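Local coordinates for N-formylglutamate amidohydrolase (Ralstonia eutropha, PDB 2Q7S), which binds a zinc ion and is probably a hydrolase of the N-formylglutamate amidohydrolase family, within the clan of zinc-dependent exopeptidases, at residues A60-E63 and A64-R67; V137-R140 and I141-Y145; P147-A150 and A151-E154; I237-A241 and E242-S246; T279-I282 and A283-V286. All blocks are in the same frame, centred on the assembly; numbering follows the deposited sequence.

Contact 1 of 5, residues A60-E63 and A64-R67; sequences ALWE and AVPR
Val65 sets its CG2 methyl beside Trp62 CB, 4.3 Å away, and the same methyl lies against the tryptophan carbonyl. CG2 of Val65 stands beside that residue's own backbone N and anti to the carbonyl carbon, the branch that falls on the Trp62 side. Next to this apolar touch the backbone closes: Val65 N gives a nearly straight hydrogen bond to Trp62 O at 3.2 Å, with the donor above the carbonyl plane and not on a lone pair. Pro66 follows; proline has no N-H, so this nitrogen donates no bond in the turn, and its CD lies 3.1 Å from Glu63 O.

On the outer side Glu63 and Arg67, a turn apart, run side by side in the same direction. Their charged ends stay 4.1 Å apart (OE2 to NH1), too far for a salt bridge, with the carboxylate and guanidinium planes 61° apart. A water joins them, donating to Glu63 OE2 at 2.7 Å and accepting from Arg67 NH1 at 2.6 Å in the guanidinium plane. A second water links Leu61 O to Ala64 N where the regular helix has ended.

The Trp62 indole turns inward, against Leu275 and Thr279 of helix 267-289 and Ile249 and Ile251 of strand 244-252. At the heart of the contact is a type I beta turn from Trp62 to Val65, which takes the chain out of helix 58-61 toward strand 71-75.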
# COMPACT_ATOMS: atom_id res chain seq x y z
N ALA A 60 -4.36 -7.91 -7.52
CA ALA A 60 -4.36 -9.02 -8.52
C ALA A 60 -2.94 -9.29 -9.01
O ALA A 60 -2.60 -10.44 -9.32
CB ALA A 60 -5.30 -8.70 -9.70
N LEU A 61 -2.09 -8.25 -9.06
CA LEU A 61 -0.67 -8.40 -9.47
C LEU A 61 0.04 -9.34 -8.51
O LEU A 61 0.84 -10.17 -8.93
CB LEU A 61 0.09 -7.09 -9.50
CG LEU A 61 -0.10 -6.12 -10.70
CD1 LEU A 61 0.66 -4.84 -10.40
CD2 LEU A 61 0.34 -6.78 -12.00
N TRP A 62 -0.30 -9.22 -7.22
CA TRP A 62 0.30 -10.07 -6.21
C TRP A 62 -0.54 -11.25 -5.78
O TRP A 62 -0.38 -11.75 -4.65
CB TRP A 62 0.69 -9.22 -5.02
CG TRP A 62 1.76 -8.17 -5.28
CD1 TRP A 62 1.54 -6.88 -5.69
CD2 TRP A 62 3.18 -8.28 -5.05
NE1 TRP A 62 2.74 -6.19 -5.75
CE2 TRP A 62 3.75 -7.01 -5.34
CE3 TRP A 62 4.02 -9.31 -4.62
CZ2 TRP A 62 5.12 -6.77 -5.24
CZ3 TRP A 62 5.42 -9.06 -4.54
CH2 TRP A 62 5.93 -7.80 -4.83
N GLU A 63 -1.42 -11.73 -6.65
CA GLU A 63 -2.26 -12.91 -6.32
C GLU A 63 -1.52 -14.15 -5.78
O GLU A 63 -2.09 -14.85 -4.99
CB GLU A 63 -3.10 -13.35 -7.54
CG GLU A 63 -2.27 -13.77 -8.71
CD GLU A 63 -2.96 -14.75 -9.61
OE1 GLU A 63 -4.22 -14.75 -9.66
OE2 GLU A 63 -2.23 -15.51 -10.30
N ALA A 64 -0.27 -14.38 -6.17
CA ALA A 64 0.59 -15.54 -5.73
C ALA A 64 0.84 -15.66 -4.25
O ALA A 64 1.20 -16.71 -3.77
CB ALA A 64 1.93 -15.45 -6.38
N VAL A 65 0.73 -14.55 -3.53
CA VAL A 65 1.06 -14.50 -2.13
C VAL A 65 0.45 -15.65 -1.27
O VAL A 65 1.22 -16.30 -0.56
CB VAL A 65 0.74 -13.07 -1.55
CG1 VAL A 65 0.76 -13.07 -0.01
CG2 VAL A 65 1.76 -12.09 -2.06
N PRO A 66 -0.91 -15.86 -1.29
CA PRO A 66 -1.54 -16.94 -0.56
C PRO A 66 -1.23 -18.32 -1.18
O PRO A 66 -1.22 -19.32 -0.48
CB PRO A 66 -3.05 -16.57 -0.66
CG PRO A 66 -3.15 -15.91 -1.91
CD PRO A 66 -1.96 -15.04 -1.93
N ARG A 67 -0.82 -18.33 -2.45
CA ARG A 67 -0.47 -19.58 -3.15
C ARG A 67 0.87 -20.10 -2.69
O ARG A 67 1.16 -21.23 -2.93
CB ARG A 67 -0.39 -19.34 -4.67
CG ARG A 67 -1.72 -18.81 -5.30
CD ARG A 67 -1.55 -18.51 -6.80
NE ARG A 67 -1.49 -19.77 -7.53
CZ ARG A 67 -0.84 -19.97 -8.69
NH1 ARG A 67 -0.26 -18.99 -9.34
NH2 ARG A 67 -0.90 -21.16 -9.26
O HOH W 1 1.37 -12.91 -8.29
O HOH W 2 -0.04 -16.41 -9.10

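Contact 2 of 5, residues V137-R140 and I141-Y145; sequences VQRR and INRYY
Ile141 and Val137 meet on the buried side of helix 134-163, Ile141 CD1 lying 4.1 Å from Val137 CG1 one turn back. CG1 of Ile141 sits beside its backbone N (chi1 -69°), which folds the chain back over Val137 O and carries CD1 to the valine. Branched aliphatic residues suit this side, where Ile82 packs on Ile141 and Leu132 on Val137. Arg140 is buried too, but its extended chain leads the guanidinium away to Tyr81 O and Tyr128 OH, with a cation-pi contact to the Tyr81 ring, which probably helps to offset the buried charge. Tyr144 turns its ring edge to Arg140 O, with CD2 at 3.6 Å.

The opposite character belongs to Arg139 and Arg143, both exposed. They lie alongside each other pointing the same way, and the CB of Arg139 stands over the centre of one face of the Arg143 guanidinium, while Arg139 CD approaches Arg143 NH2 to 3.3 Å. The two guanidinium planes are 39° apart, and Arg139 NE and Arg143 NH2 stay 3.9 Å apart. Packing here is therefore aliphatic chain on flat group; the like charges are probably screened by solvent and, weakly, by Asp40, a long ion pair of Arg143.

Ordinary i to i+4 bonds run through the stretch until Arg140 O, which accepts from Tyr144 N at 3.0 Å and weakly from Tyr145 N at 3.5 Å. That shared acceptor marks a wider pi-type turn within an otherwise regular alpha-helix.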
# COMPACT_ATOMS: atom_id res chain seq x y z
N VAL A 137 -16.06 11.94 9.22
CA VAL A 137 -14.76 11.38 9.15
C VAL A 137 -14.65 10.25 10.19
O VAL A 137 -14.14 9.18 9.90
CB VAL A 137 -13.71 12.51 9.34
CG1 VAL A 137 -12.28 11.94 9.56
CG2 VAL A 137 -13.77 13.43 8.10
N GLN A 138 -15.21 10.46 11.37
CA GLN A 138 -15.18 9.41 12.36
C GLN A 138 -15.82 8.14 11.81
O GLN A 138 -15.31 7.06 12.02
CB GLN A 138 -15.85 9.87 13.65
CG GLN A 138 -14.97 10.83 14.49
CD GLN A 138 -15.72 11.44 15.63
OE1 GLN A 138 -16.95 11.54 15.57
NE2 GLN A 138 -15.01 11.85 16.70
N ARG A 139 -16.94 8.26 11.08
CA ARG A 139 -17.65 7.10 10.55
C ARG A 139 -16.87 6.39 9.47
O ARG A 139 -16.80 5.14 9.44
CB ARG A 139 -19.06 7.50 10.10
CG ARG A 139 -19.96 7.77 11.30
CD ARG A 139 -21.43 7.83 10.90
NE ARG A 139 -21.72 9.03 10.13
CZ ARG A 139 -22.14 10.18 10.64
NH1 ARG A 139 -22.34 10.31 11.95
NH2 ARG A 139 -22.37 11.20 9.83
N ARG A 140 -16.20 7.16 8.60
CA ARG A 140 -15.22 6.55 7.67
C ARG A 140 -14.22 5.71 8.43
O ARG A 140 -13.93 4.56 8.05
CB ARG A 140 -14.45 7.58 6.79
CG ARG A 140 -15.37 8.37 5.91
CD ARG A 140 -14.64 9.18 4.91
NE ARG A 140 -15.54 10.12 4.22
CZ ARG A 140 -15.16 10.87 3.20
NH1 ARG A 140 -13.91 10.79 2.76
NH2 ARG A 140 -16.00 11.72 2.64
N ILE A 141 -13.64 6.30 9.47
CA ILE A 141 -12.62 5.61 10.25
C ILE A 141 -13.17 4.31 10.83
O ILE A 141 -12.54 3.29 10.67
CB ILE A 141 -12.01 6.48 11.37
CG1 ILE A 141 -11.15 7.60 10.78
CG2 ILE A 141 -11.12 5.59 12.30
CD1 ILE A 141 -10.80 8.76 11.74
N ASN A 142 -14.36 4.34 11.45
CA ASN A 142 -14.92 3.15 12.09
C ASN A 142 -15.31 2.03 11.11
O ASN A 142 -15.06 0.86 11.38
CB ASN A 142 -16.14 3.52 12.95
CG ASN A 142 -15.77 4.38 14.11
OD1 ASN A 142 -14.61 4.38 14.53
ND2 ASN A 142 -16.74 5.14 14.64
N ARG A 143 -15.94 2.40 10.00
CA ARG A 143 -16.49 1.45 9.07
C ARG A 143 -15.46 0.85 8.12
O ARG A 143 -15.64 -0.28 7.71
CB ARG A 143 -17.60 2.08 8.24
CG ARG A 143 -18.72 2.64 9.05
CD ARG A 143 -19.57 3.63 8.18
NE ARG A 143 -20.74 4.12 8.88
CZ ARG A 143 -21.61 5.00 8.38
NH1 ARG A 143 -21.43 5.51 7.16
NH2 ARG A 143 -22.66 5.38 9.10
N TYR A 144 -14.42 1.61 7.74
CA TYR A 144 -13.50 1.18 6.72
C TYR A 144 -12.06 1.01 7.24
O TYR A 144 -11.45 -0.04 7.08
CB TYR A 144 -13.57 2.10 5.48
CG TYR A 144 -14.93 2.22 4.88
CD1 TYR A 144 -15.36 1.36 3.90
CD2 TYR A 144 -15.82 3.20 5.32
CE1 TYR A 144 -16.62 1.48 3.36
CE2 TYR A 144 -17.07 3.32 4.79
CZ TYR A 144 -17.46 2.47 3.82
OH TYR A 144 -18.70 2.61 3.31
N TYR A 145 -11.53 2.03 7.87
CA TYR A 145 -10.13 1.98 8.32
C TYR A 145 -9.87 0.98 9.44
O TYR A 145 -8.94 0.16 9.35
CB TYR A 145 -9.73 3.38 8.80
CG TYR A 145 -8.28 3.54 9.20
CD1 TYR A 145 -7.82 3.15 10.45
CD2 TYR A 145 -7.39 4.15 8.35
CE1 TYR A 145 -6.47 3.36 10.81
CE2 TYR A 145 -6.08 4.37 8.72
CZ TYR A 145 -5.63 3.94 9.90
OH TYR A 145 -4.29 4.20 10.21

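Contact 3 of 5, residues P147-A150 and A151-E154; sequences PYHA and ALTE
His149 and Leu152 lie side by side on one flank of the long alpha-helix 134-163, pointing the same way, in a packing of residues three apart. Leu152 can be followed outward. Its CB rests on the backbone of the previous turn, 3.6 Å from His149 O and 3.9 Å from Tyr148 O. From there CG stands anti to the backbone N (chi1 -176°), which carries the branched end alongside the His149 ring. Of the two methyls it is CD2 that reaches the histidine, meeting the ring carbon His149 CE1 at 4.0 Å. A branched aliphatic side chain suits this place because it can touch Leu73 of strand 71-75 and Leu233 and Ile237 of helix 233-237 at once.

The imidazole has its polar end tied down outside the two segments: NE2 bonds to Pro84 O, and the ring stacks with that of Tyr145. Tyr148, on the side facing the sheet, bonds through its OH to Asp29 OD2, its side chain about 7 Å from that of the zinc ligand His32. Ala151, small enough for close approach, sits with Pro147 against Phe14.

The main-chain bonds repeat the helical pattern, among them Leu152 N to Tyr148 O at 3.1 Å. Pro147 brings no N-H, and the helix is kinked at that point. On the exposed side, His149 O receives Thr153 N at 2.8 Å almost in a straight line, and Thr153 OG1, beside its own backbone N, lies 3.1 Å from the same oxygen.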
# COMPACT_ATOMS: atom_id res chain seq x y z
N PRO A 147 -11.55 -1.74 10.64
CA PRO A 147 -11.57 -3.14 10.20
C PRO A 147 -10.38 -3.56 9.37
O PRO A 147 -9.82 -4.64 9.62
CB PRO A 147 -12.86 -3.23 9.38
CG PRO A 147 -13.69 -2.22 9.93
CD PRO A 147 -12.79 -1.07 10.24
N TYR A 148 -10.02 -2.74 8.37
CA TYR A 148 -8.85 -3.00 7.59
C TYR A 148 -7.64 -3.14 8.49
O TYR A 148 -6.90 -4.14 8.41
CB TYR A 148 -8.62 -1.89 6.55
CG TYR A 148 -7.42 -2.15 5.66
CD1 TYR A 148 -7.55 -2.85 4.48
CD2 TYR A 148 -6.14 -1.71 6.02
CE1 TYR A 148 -6.45 -3.11 3.66
CE2 TYR A 148 -5.06 -1.93 5.18
CZ TYR A 148 -5.22 -2.66 4.02
OH TYR A 148 -4.15 -2.91 3.18
N HIS A 149 -7.40 -2.15 9.35
CA HIS A 149 -6.22 -2.23 10.21
C HIS A 149 -6.24 -3.33 11.27
O HIS A 149 -5.19 -4.00 11.49
CB HIS A 149 -5.82 -0.86 10.78
CG HIS A 149 -4.81 -0.20 9.91
ND1 HIS A 149 -3.46 -0.34 10.12
CD2 HIS A 149 -4.94 0.42 8.71
CE1 HIS A 149 -2.80 0.22 9.12
NE2 HIS A 149 -3.67 0.68 8.24
N ALA A 150 -7.40 -3.59 11.86
CA ALA A 150 -7.54 -4.79 12.73
C ALA A 150 -7.13 -6.11 11.99
O ALA A 150 -6.46 -6.98 12.59
CB ALA A 150 -8.94 -4.92 13.31
N ALA A 151 -7.48 -6.22 10.71
CA ALA A 151 -7.20 -7.45 9.92
C ALA A 151 -5.70 -7.53 9.72
O ALA A 151 -5.13 -8.60 9.88
CB ALA A 151 -7.89 -7.44 8.57
N LEU A 152 -5.07 -6.39 9.40
CA LEU A 152 -3.58 -6.31 9.22
C LEU A 152 -2.86 -6.67 10.51
O LEU A 152 -1.93 -7.48 10.52
CB LEU A 152 -3.11 -4.95 8.72
CG LEU A 152 -1.61 -4.76 8.41
CD1 LEU A 152 -1.10 -5.80 7.33
CD2 LEU A 152 -1.33 -3.37 7.99
N THR A 153 -3.25 -6.04 11.61
CA THR A 153 -2.72 -6.39 12.96
C THR A 153 -2.83 -7.87 13.28
O THR A 153 -1.88 -8.52 13.75
CB THR A 153 -3.42 -5.52 14.03
OG1 THR A 153 -3.10 -4.15 13.73
CG2 THR A 153 -2.94 -5.85 15.49
N GLU A 154 -4.01 -8.42 13.05
CA GLU A 154 -4.28 -9.82 13.37
C GLU A 154 -3.36 -10.67 12.56
O GLU A 154 -2.85 -11.64 13.08
CB GLU A 154 -5.75 -10.17 13.10
CG GLU A 154 -6.08 -11.62 13.17
CD GLU A 154 -5.79 -12.26 14.54
OE1 GLU A 154 -5.97 -11.58 15.57
OE2 GLU A 154 -5.36 -13.44 14.57

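Contact 4 of 5, residues I237-A241 and E242-S246; sequences IGRPA and ERRNS
Arg239 and Glu242 form the ionic centre of this turn, NH1 meeting OE1 at 2.8 Å in a salt bridge. The two side chains cross obliquely, guanidinium and carboxylate planes 70° apart. Arg244 adds a long salt bridge from NE to the same Glu242 OE1, 3.9 Å away. Arginines suit both places, being long enough to lie alongside each other and still reach one carboxylate.

Packing of aliphatic chain on a flat group is the second kind. Arg244 runs in the same direction as Arg239, its guanidinium turned only 13° from the other, and its CD lies over one face of the Arg239 group, offset toward the rim, 3.5 Å from NH2.

Hydrogen bonds close the backbone: Glu242 N to Arg239 O at 2.8 Å, and Arg243 N to Pro240 O at 2.9 Å. Arg239 and Arg244 form a single antiparallel hydrogen-bonded pair, its bonds weak, at the head of strand 244-252. A water accepts from Arg244 NH1 at the guanidinium edge and donates to Ile237 O.

Apolar contact is modest: Ile237 CG2 touches Ser246 CB at 3.9 Å, close to Gly238, where the chain leaves helix 233-237.

Glu242, shared by Arg239 and Arg244 in a salt-bridge network, and Glu157, bridged to Arg244, probably offset the like charges of the two arginines.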
# COMPACT_ATOMS: atom_id res chain seq x y z
N ILE A 237 5.64 -1.18 11.98
CA ILE A 237 5.63 -2.64 11.81
C ILE A 237 7.08 -3.18 11.77
O ILE A 237 7.43 -4.13 12.51
CB ILE A 237 4.83 -3.07 10.60
CG1 ILE A 237 3.34 -2.83 10.82
CG2 ILE A 237 5.03 -4.57 10.28
CD1 ILE A 237 2.49 -3.13 9.56
N GLY A 238 7.93 -2.53 10.98
CA GLY A 238 9.30 -2.99 10.75
C GLY A 238 10.27 -2.58 11.82
O GLY A 238 10.73 -1.44 11.84
N ARG A 239 10.56 -3.51 12.72
CA ARG A 239 11.61 -3.33 13.71
C ARG A 239 12.50 -4.58 13.68
O ARG A 239 12.34 -5.49 14.50
CB ARG A 239 10.99 -3.15 15.08
CG ARG A 239 9.97 -2.03 15.15
CD ARG A 239 9.10 -2.20 16.35
NE ARG A 239 7.81 -2.72 15.99
CZ ARG A 239 7.08 -3.54 16.72
NH1 ARG A 239 7.49 -4.00 17.88
NH2 ARG A 239 5.92 -3.92 16.26
N PRO A 240 13.44 -4.63 12.72
CA PRO A 240 14.16 -5.87 12.50
C PRO A 240 14.91 -6.48 13.69
O PRO A 240 15.15 -7.68 13.69
CB PRO A 240 15.10 -5.51 11.36
CG PRO A 240 14.44 -4.39 10.68
CD PRO A 240 13.87 -3.60 11.78
N ALA A 241 15.26 -5.68 14.68
CA ALA A 241 15.94 -6.16 15.88
C ALA A 241 14.99 -7.02 16.74
O ALA A 241 15.43 -7.69 17.65
CB ALA A 241 16.48 -4.99 16.67
N GLU A 242 13.68 -6.99 16.44
CA GLU A 242 12.70 -7.79 17.12
C GLU A 242 12.21 -8.86 16.18
O GLU A 242 11.24 -9.55 16.47
CB GLU A 242 11.52 -6.92 17.53
CG GLU A 242 11.84 -5.86 18.52
CD GLU A 242 10.63 -5.01 18.81
OE1 GLU A 242 9.54 -5.59 19.03
OE2 GLU A 242 10.78 -3.77 18.80
N ARG A 243 12.85 -8.94 15.02
CA ARG A 243 12.51 -9.88 13.96
C ARG A 243 11.18 -9.61 13.27
O ARG A 243 10.54 -10.52 12.69
CB ARG A 243 12.63 -11.31 14.46
CG ARG A 243 14.00 -11.57 15.03
CD ARG A 243 14.10 -12.94 15.65
NE ARG A 243 13.72 -14.03 14.75
CZ ARG A 243 14.35 -14.35 13.62
NH1 ARG A 243 15.43 -13.68 13.23
NH2 ARG A 243 13.94 -15.37 12.90
N ARG A 244 10.78 -8.34 13.29
CA ARG A 244 9.60 -7.86 12.61
C ARG A 244 10.14 -6.97 11.50
O ARG A 244 10.96 -6.09 11.75
CB ARG A 244 8.71 -7.07 13.54
CG ARG A 244 8.21 -7.85 14.77
CD ARG A 244 7.74 -6.93 15.83
NE ARG A 244 7.00 -7.65 16.88
CZ ARG A 244 5.70 -7.94 16.81
NH1 ARG A 244 4.98 -7.61 15.76
NH2 ARG A 244 5.11 -8.59 17.80
N ASN A 245 9.70 -7.21 10.28
CA ASN A 245 10.26 -6.56 9.08
C ASN A 245 9.14 -6.00 8.24
O ASN A 245 8.13 -6.64 8.04
CB ASN A 245 11.07 -7.58 8.25
CG ASN A 245 12.17 -8.25 9.05
OD1 ASN A 245 13.25 -7.69 9.23
ND2 ASN A 245 11.86 -9.41 9.62
N SER A 246 9.36 -4.82 7.69
CA SER A 246 8.39 -4.20 6.80
C SER A 246 9.15 -3.54 5.63
O SER A 246 10.20 -2.81 5.80
CB SER A 246 7.55 -3.19 7.57
OG SER A 246 6.37 -2.80 6.90
O HOH W 3 5.34 -5.73 13.66

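Contact 5 of 5, residues T279-I282 and A283-V286; sequences TLRI and AEYV
Arg281 and Glu284 cross at about a right angle, the guanidinium and carboxylate planes 81° apart. What touches is the aliphatic part of the arginine: its CD lies 3.6 Å from Glu284 OE1, while NH1 stays 4.1 Å from that oxygen, beyond salt-bridge range. The opposite charges may still attract. Arg281 bends at chi2 (67°), which lays its guanidinium along the helix toward the next turn, with Tyr285 N near the edge of the group, 3.8 Å from NH1, a packing contact between two donors. Glu284 instead keeps an extended chain, its CG passing 3.4 Å from Leu280 O.

Both belong to the C-terminal alpha-helix 267-289, whose regular i to i+4 bonds include Val286 N to Ile282 O at 2.9 Å. The helix is amphipathic here, since the other flank carries apolar side chains toward the sheet and helix 205-217.

On that flank Ile282 and Val286 meet through their CG2 methyls, 4.2 Å apart; the valine methyl stands beside its own backbone N, against Ile282 O. Their branched shapes suit close packing, with Leu169 and Val211 against the isoleucine and Trp167 against the valine. Tyr285 swings its ring away from the preceding turn onto Leu207 and Leu210, and its OH bonds to Glu204 OE2.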
# COMPACT_ATOMS: atom_id res chain seq x y z
N THR A 279 7.61 -13.96 -5.71
CA THR A 279 6.91 -14.27 -4.44
C THR A 279 7.30 -15.65 -3.94
O THR A 279 7.42 -15.88 -2.75
CB THR A 279 5.34 -14.07 -4.58
OG1 THR A 279 5.03 -12.69 -4.86
CG2 THR A 279 4.59 -14.40 -3.30
N LEU A 280 7.47 -16.60 -4.87
CA LEU A 280 7.89 -17.92 -4.56
C LEU A 280 9.29 -17.82 -3.94
O LEU A 280 9.59 -18.43 -2.90
CB LEU A 280 7.90 -18.82 -5.82
CG LEU A 280 8.23 -20.30 -5.66
CD1 LEU A 280 7.39 -20.96 -4.53
CD2 LEU A 280 8.04 -21.06 -6.99
N ARG A 281 10.14 -17.03 -4.56
CA ARG A 281 11.48 -16.84 -4.00
C ARG A 281 11.49 -16.21 -2.59
O ARG A 281 12.28 -16.58 -1.74
CB ARG A 281 12.29 -16.00 -4.97
CG ARG A 281 13.74 -15.89 -4.59
CD ARG A 281 14.48 -17.23 -4.70
NE ARG A 281 15.79 -17.05 -4.11
CZ ARG A 281 16.06 -17.11 -2.81
NH1 ARG A 281 15.11 -17.39 -1.91
NH2 ARG A 281 17.31 -16.87 -2.40
N ILE A 282 10.62 -15.23 -2.36
CA ILE A 282 10.49 -14.61 -1.06
C ILE A 282 9.98 -15.63 -0.03
O ILE A 282 10.43 -15.60 1.08
CB ILE A 282 9.52 -13.40 -1.09
CG1 ILE A 282 10.06 -12.26 -1.97
CG2 ILE A 282 9.18 -12.86 0.33
CD1 ILE A 282 9.05 -11.06 -2.09
N ALA A 283 9.04 -16.51 -0.42
CA ALA A 283 8.49 -17.52 0.49
C ALA A 283 9.59 -18.43 0.98
O ALA A 283 9.69 -18.73 2.15
CB ALA A 283 7.34 -18.36 -0.16
N GLU A 284 10.46 -18.82 0.06
CA GLU A 284 11.64 -19.65 0.36
C GLU A 284 12.62 -18.94 1.34
O GLU A 284 13.17 -19.55 2.29
CB GLU A 284 12.36 -19.97 -0.93
CG GLU A 284 11.63 -20.94 -1.82
CD GLU A 284 12.42 -21.27 -3.10
OE1 GLU A 284 12.87 -20.31 -3.77
OE2 GLU A 284 12.61 -22.46 -3.43
N TYR A 285 12.86 -17.67 1.09
CA TYR A 285 13.69 -16.85 1.95
C TYR A 285 13.10 -16.76 3.38
O TYR A 285 13.78 -17.00 4.35
CB TYR A 285 13.89 -15.48 1.33
CG TYR A 285 14.71 -14.57 2.19
CD1 TYR A 285 16.09 -14.53 2.08
CD2 TYR A 285 14.10 -13.79 3.15
CE1 TYR A 285 16.83 -13.71 2.91
CE2 TYR A 285 14.81 -12.98 3.96
CZ TYR A 285 16.16 -12.93 3.84
OH TYR A 285 16.83 -12.12 4.69
N VAL A 286 11.81 -16.45 3.47
CA VAL A 286 11.08 -16.44 4.74
C VAL A 286 11.13 -17.76 5.52
O VAL A 286 11.35 -17.73 6.70
CB VAL A 286 9.63 -15.96 4.47
CG1 VAL A 286 8.66 -16.28 5.61
CG2 VAL A 286 9.68 -14.49 4.18

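How the contacts relate
Contacts 2 and 3 are successive parts of helix 134-163, meeting where Asn142 O packs on Pro147 CD at 3.2 Å. Contact 3 in turn reaches contact 4 through Leu152 CD2 and Ile237 CD1, 4.1 Å apart. A second group is formed by contacts 1 and 5, where the Trp62 ring carbon CE3 lies 3.5 Å from Thr279 OG1; their centres are 12 Å apart. Contacts 2 and 5 lie on opposite sides of the chain's centre, about 35 Å between centres. The zinc, held by His32, Asp55 and His172, is about 10 Å from the side chains of both Trp62 in contact 1 and Tyr148 in contact 3, whereas contact 5 lies away from the metal site.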